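Local coordinates for Maltose/maltodextrin transport permease homologue (Bdellovibrio bacteriovorus HD100, PDB 6FFL), which binds maltotriose in its MalE-like solute-binding domain, the part present here, and as the full MalF fusion probably carries maltose and maltodextrins across the membrane, at residues R79-D82 / E83-S87; P340-T344 / P345-A349. One frame throughout, in Å; residues are numbered along the deposited sequence.

Contact 1 (R79-D82 / E83-S87); sequences RPLD and EVLGS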
loop_
_atom_site.group_PDB
_atom_site.type_symbol
_atom_site.label_atom_id
_atom_site.label_comp_id
_atom_site.label_asym_id
_atom_site.label_seq_id
_atom_site.Cartn_x
_atom_site.Cartn_y
_atom_site.Cartn_z
ATOM N N ARG A 79 -20.949 -0.406 6.690
ATOM C CA ARG A 79 -22.061 -1.340 6.470
ATOM C C ARG A 79 -21.573 -2.624 5.803
ATOM O O ARG A 79 -20.738 -2.567 4.895
ATOM C CB ARG A 79 -23.123 -0.712 5.575
ATOM C CG ARG A 79 -23.667 0.608 6.074
ATOM C CD ARG A 79 -24.596 1.243 5.044
ATOM N NE ARG A 79 -25.376 2.318 5.655
ATOM C CZ ARG A 79 -26.661 2.234 5.963
ATOM N NH1 ARG A 79 -27.345 1.126 5.687
ATOM N NH2 ARG A 79 -27.265 3.269 6.529
ATOM N N PRO A 80 -22.068 -3.794 6.208
ATOM C CA PRO A 80 -21.816 -5.002 5.410
ATOM C C PRO A 80 -22.400 -4.805 4.022
ATOM O O PRO A 80 -23.498 -4.272 3.875
ATOM C CB PRO A 80 -22.558 -6.108 6.174
ATOM C CG PRO A 80 -22.871 -5.534 7.515
ATOM C CD PRO A 80 -22.971 -4.053 7.343
ATOM N N LEU A 81 -21.647 -5.218 2.999
ATOM C CA LEU A 81 -22.055 -4.993 1.615
ATOM C C LEU A 81 -22.793 -6.174 1.006
ATOM O O LEU A 81 -23.348 -6.040 -0.091
ATOM C CB LEU A 81 -20.827 -4.671 0.751
ATOM C CG LEU A 81 -20.124 -3.388 1.173
ATOM C CD1 LEU A 81 -18.878 -3.159 0.338
ATOM C CD2 LEU A 81 -21.085 -2.198 1.095
ATOM N N ASP A 82 -22.808 -7.318 1.689
ATOM C CA ASP A 82 -23.385 -8.534 1.123
ATOM C C ASP A 82 -24.839 -8.336 0.713
ATOM O O ASP A 82 -25.243 -8.720 -0.390
ATOM C CB ASP A 82 -23.247 -9.663 2.139
ATOM C CG ASP A 82 -21.800 -9.894 2.530
ATOM O OD1 ASP A 82 -21.300 -9.195 3.451
ATOM O OD2 ASP A 82 -21.157 -10.744 1.881
ATOM N N GLU A 83 -25.640 -7.739 1.589
ATOM C CA GLU A 83 -27.038 -7.489 1.266
ATOM C C GLU A 83 -27.198 -6.303 0.324
ATOM O O GLU A 83 -28.171 -6.247 -0.438
ATOM C CB GLU A 83 -27.836 -7.260 2.554
ATOM C CG GLU A 83 -27.464 -8.191 3.720
ATOM C CD GLU A 83 -26.194 -7.765 4.463
ATOM O OE1 GLU A 83 -25.594 -6.733 4.088
ATOM O OE2 GLU A 83 -25.794 -8.468 5.418
ATOM N N VAL A 84 -26.256 -5.360 0.360
ATOM C CA VAL A 84 -26.325 -4.178 -0.495
ATOM C C VAL A 84 -26.109 -4.558 -1.955
ATOM O O VAL A 84 -26.874 -4.153 -2.839
ATOM C CB VAL A 84 -25.292 -3.133 -0.035
ATOM C CG1 VAL A 84 -25.237 -1.967 -1.012
ATOM C CG2 VAL A 84 -25.615 -2.648 1.378
ATOM N N LEU A 85 -25.059 -5.333 -2.229
ATOM C CA LEU A 85 -24.659 -5.651 -3.596
ATOM C C LEU A 85 -25.054 -7.055 -4.048
ATOM O O LEU A 85 -25.065 -7.313 -5.257
ATOM C CB LEU A 85 -23.141 -5.474 -3.749
ATOM C CG LEU A 85 -22.639 -4.066 -3.413
ATOM C CD1 LEU A 85 -21.129 -3.998 -3.402
ATOM C CD2 LEU A 85 -23.222 -3.044 -4.381
ATOM N N GLY A 86 -25.377 -7.955 -3.130
ATOM C CA GLY A 86 -25.695 -9.332 -3.497
ATOM C C GLY A 86 -24.466 -10.221 -3.564
ATOM O O GLY A 86 -23.345 -9.774 -3.800
ATOM N N SER A 87 -24.697 -11.525 -3.378
ATOM C CA SER A 87 -23.596 -12.487 -3.377
ATOM C C SER A 87 -23.035 -12.709 -4.779
ATOM O O SER A 87 -21.817 -12.850 -4.951
ATOM C CB SER A 87 -24.057 -13.812 -2.774
ATOM O OG SER A 87 -23.396 -14.910 -3.382
#
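Glu-83 folds its carboxylate back against the CB corner of the Pro-80 ring, with OE1 3.7 Å from Pro-80 CB. Two torsions bring it there: CG lies beside the backbone N, and the bend at chi2 (80°) turns the chain back toward the residues that precede the helix. OE1 also approaches the Pro-80 carbonyl O at 3.2 Å; both are acceptors, so this is an approach without a bond. Asp-82 turns to another partner, its OD2 being hydrogen-bonded to His-105 ND1, and its OD1 stays 5.0 Å from Glu-83 OE2.

The short helix 82-85 is held by its main chain. Leu-85 N donates to Leu-81 O at 2.8 Å, a nearly straight bond (167° at the hydrogen) that also points almost straight down the carbonyl bond. Gly-86 N reaches Asp-82 O at the same 2.8 Å, but this bond is bent, and the donor sits above the carbonyl plane, 37° out of it. The change fits a helix that is ending: Gly-86 leaves helical geometry with positive phi, in a conformation where a CB would jam against the preceding carbonyl O.

Carbons of Val-84 and Leu-85 lie close to the acceptor of the straighter bond, Val-84 CB being 3.5 Å from Leu-81 O, while Val-84 CG2 extends toward Pro-80 O. Leu-81 CB and Leu-85 CD1 meet more loosely at 4.2 Å.

Leu-81 and Val-84 pack on Leu-274 of strand 266-274, Val-84 also on helix 281-294, whereas Asp-82 holds strand 104-109 through His-105 and Glu-83 is exposed. The hydrogen bond from His-105 probably stabilises the Asp-82 carboxylate, and the separation from Glu-83 should keep any repulsion between the two acids modest.

Contact 2 (P340-T344 / P345-A349); sequences PMPVT and PEVRA. With GLC (alpha-D-glucopyranose), chain B.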
loop_
_atom_site.group_PDB
_atom_site.type_symbol
_atom_site.label_atom_id
_atom_site.label_comp_id
_atom_site.label_asym_id
_atom_site.label_seq_id
_atom_site.Cartn_x
_atom_site.Cartn_y
_atom_site.Cartn_z
ATOM N N PRO A 340 -1.093 -12.418 1.545
ATOM C CA PRO A 340 -2.270 -11.535 1.546
ATOM C C PRO A 340 -2.239 -10.556 2.708
ATOM O O PRO A 340 -1.852 -10.902 3.826
ATOM C CB PRO A 340 -3.452 -12.508 1.679
ATOM C CG PRO A 340 -2.905 -13.841 1.300
ATOM C CD PRO A 340 -1.463 -13.836 1.689
ATOM N N MET A 341 -2.695 -9.335 2.442
ATOM C CA MET A 341 -2.803 -8.327 3.484
ATOM C C MET A 341 -3.760 -8.806 4.572
ATOM O O MET A 341 -4.911 -9.147 4.263
ATOM C CB MET A 341 -3.313 -7.015 2.889
ATOM C CG MET A 341 -3.545 -5.902 3.906
ATOM S SD MET A 341 -1.946 -5.267 4.497
ATOM C CE MET A 341 -2.107 -3.518 4.148
ATOM N N PRO A 342 -3.338 -8.868 5.834
ATOM C CA PRO A 342 -4.289 -9.202 6.903
ATOM C C PRO A 342 -5.154 -7.993 7.225
ATOM O O PRO A 342 -4.732 -6.846 7.074
ATOM C CB PRO A 342 -3.382 -9.588 8.079
ATOM C CG PRO A 342 -2.116 -8.819 7.856
ATOM C CD PRO A 342 -1.958 -8.695 6.337
ATOM N N VAL A 343 -6.402 -8.251 7.635
ATOM C CA VAL A 343 -7.363 -7.169 7.829
ATOM C C VAL A 343 -7.984 -7.156 9.217
ATOM O O VAL A 343 -8.806 -6.286 9.500
ATOM C CB VAL A 343 -8.476 -7.179 6.758
ATOM C CG1 VAL A 343 -7.878 -7.157 5.337
ATOM C CG2 VAL A 343 -9.423 -8.387 6.952
ATOM N N THR A 344 -7.624 -8.083 10.096
ATOM C CA THR A 344 -8.192 -8.081 11.440
ATOM C C THR A 344 -7.744 -6.828 12.199
ATOM O O THR A 344 -6.695 -6.248 11.892
ATOM C CB THR A 344 -7.752 -9.323 12.210
ATOM O OG1 THR A 344 -6.323 -9.341 12.271
ATOM C CG2 THR A 344 -8.238 -10.581 11.521
ATOM N N PRO A 345 -8.516 -6.375 13.194
ATOM C CA PRO A 345 -8.138 -5.129 13.885
ATOM C C PRO A 345 -6.816 -5.245 14.622
ATOM O O PRO A 345 -6.149 -4.228 14.840
ATOM C CB PRO A 345 -9.317 -4.876 14.843
ATOM C CG PRO A 345 -10.001 -6.190 14.970
ATOM C CD PRO A 345 -9.803 -6.914 13.681
ATOM N N GLU A 346 -6.404 -6.466 14.981
ATOM C CA GLU A 346 -5.129 -6.663 15.650
ATOM C C GLU A 346 -3.968 -6.140 14.810
ATOM O O GLU A 346 -2.943 -5.728 15.367
ATOM C CB GLU A 346 -4.931 -8.146 15.964
ATOM C CG GLU A 346 -5.789 -8.672 17.129
ATOM C CD GLU A 346 -7.225 -9.046 16.759
ATOM O OE1 GLU A 346 -7.650 -8.855 15.605
ATOM O OE2 GLU A 346 -7.943 -9.549 17.651
ATOM N N VAL A 347 -4.110 -6.144 13.482
ATOM C CA VAL A 347 -3.027 -5.695 12.605
ATOM C C VAL A 347 -2.734 -4.220 12.829
ATOM O O VAL A 347 -1.585 -3.774 12.703
ATOM C CB VAL A 347 -3.386 -5.979 11.130
ATOM C CG1 VAL A 347 -2.331 -5.411 10.193
ATOM C CG2 VAL A 347 -3.532 -7.461 10.912
ATOM N N ARG A 348 -3.760 -3.447 13.176
ATOM C CA ARG A 348 -3.580 -2.030 13.467
ATOM C C ARG A 348 -2.614 -1.829 14.629
ATOM O O ARG A 348 -1.731 -0.963 14.575
ATOM C CB ARG A 348 -4.946 -1.406 13.772
ATOM C CG ARG A 348 -4.894 0.014 14.258
ATOM C CD ARG A 348 -4.745 0.963 13.091
ATOM N NE ARG A 348 -3.363 1.398 12.890
ATOM C CZ ARG A 348 -2.735 1.354 11.717
ATOM N NH1 ARG A 348 -3.349 0.874 10.647
ATOM N NH2 ARG A 348 -1.496 1.814 11.617
ATOM N N ALA A 349 -2.772 -2.622 15.695
ATOM C CA ALA A 349 -1.850 -2.553 16.819
ATOM C C ALA A 349 -0.434 -2.918 16.394
ATOM O O ALA A 349 0.540 -2.323 16.876
ATOM C CB ALA A 349 -2.320 -3.485 17.939
HETATM C C1 GLC B . -0.199 0.194 5.071
HETATM C C2 GLC B . -1.522 -0.106 5.778
HETATM C C3 GLC B . -1.750 0.923 6.890
HETATM C C4 GLC B . -0.575 0.918 7.852
HETATM C C5 GLC B . 0.733 1.169 7.087
HETATM C C6 GLC B . 1.930 0.956 8.006
HETATM O O2 GLC B . -2.619 -0.103 4.843
HETATM O O3 GLC B . -2.953 0.601 7.623
HETATM O O4 GLC B . -0.770 1.948 8.833
HETATM O O5 GLC B . 0.853 0.200 6.040
HETATM O O6 GLC B . 3.157 1.434 7.413
#
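The Arg-348 guanidinium meets the bound glucose at its edge: sugar C4 lies in the group's plane and O4 near it, an approach from the side and not over a face. NH2 gives O4 a 2.9 Å bond (158°), NH1 adds a weak one to the same oxygen, and NH1 bonds glucose O3 at 3.1 Å. Bends at chi2 and chi3 steer the arginine chain to the sugar, and a salt bridge from NH2 is consistent with Asp-352 holding the group in place. From the preceding loop, Met-341 CE comes within 3.5 Å of glucose O2.

Val-347 N donates to Thr-344 O, three residues back, at 3.0 Å and from 48° above the carbonyl plane, where the chain enters the helix. Val-347 CG2 presses on Pro-342 CB at 3.5 Å, the two side chains crossing at about a right angle. Glu-346 OE1 lies 3.4 Å from Thr-344 CB, whereas Thr-344 OG1 is hydrogen-bonded to Gly-183 O.

Pro-342 O is buried with no partner in the model, probably at some energetic cost. The Pro-342/Val-347 packing and the Val-347 N bond tie the loop to the helix that carries Arg-348, whose two nitrogens read adjacent sugar oxygens.

Along the chain the two contacts come in series, contact 1 finishing long before contact 2 begins, so they neither enclose nor cross one another. Each is a local turn into a helix: contact 1 lies where the loop after helix 69-74 enters helix 82-85, while contact 2 leads from strand 339-340 into helix 346-362. Their centres lie 22 Å apart and their nearest atoms about 12 Å, without touching. Strand 266-274 relates them, since Arg-79 shares backbone bonding with Leu-274 and Met-341 with Val-267. Contact 1 joins this strand to helix 281-294 at the surface; contact 2 brings the sugar pocket together with helix 368-384.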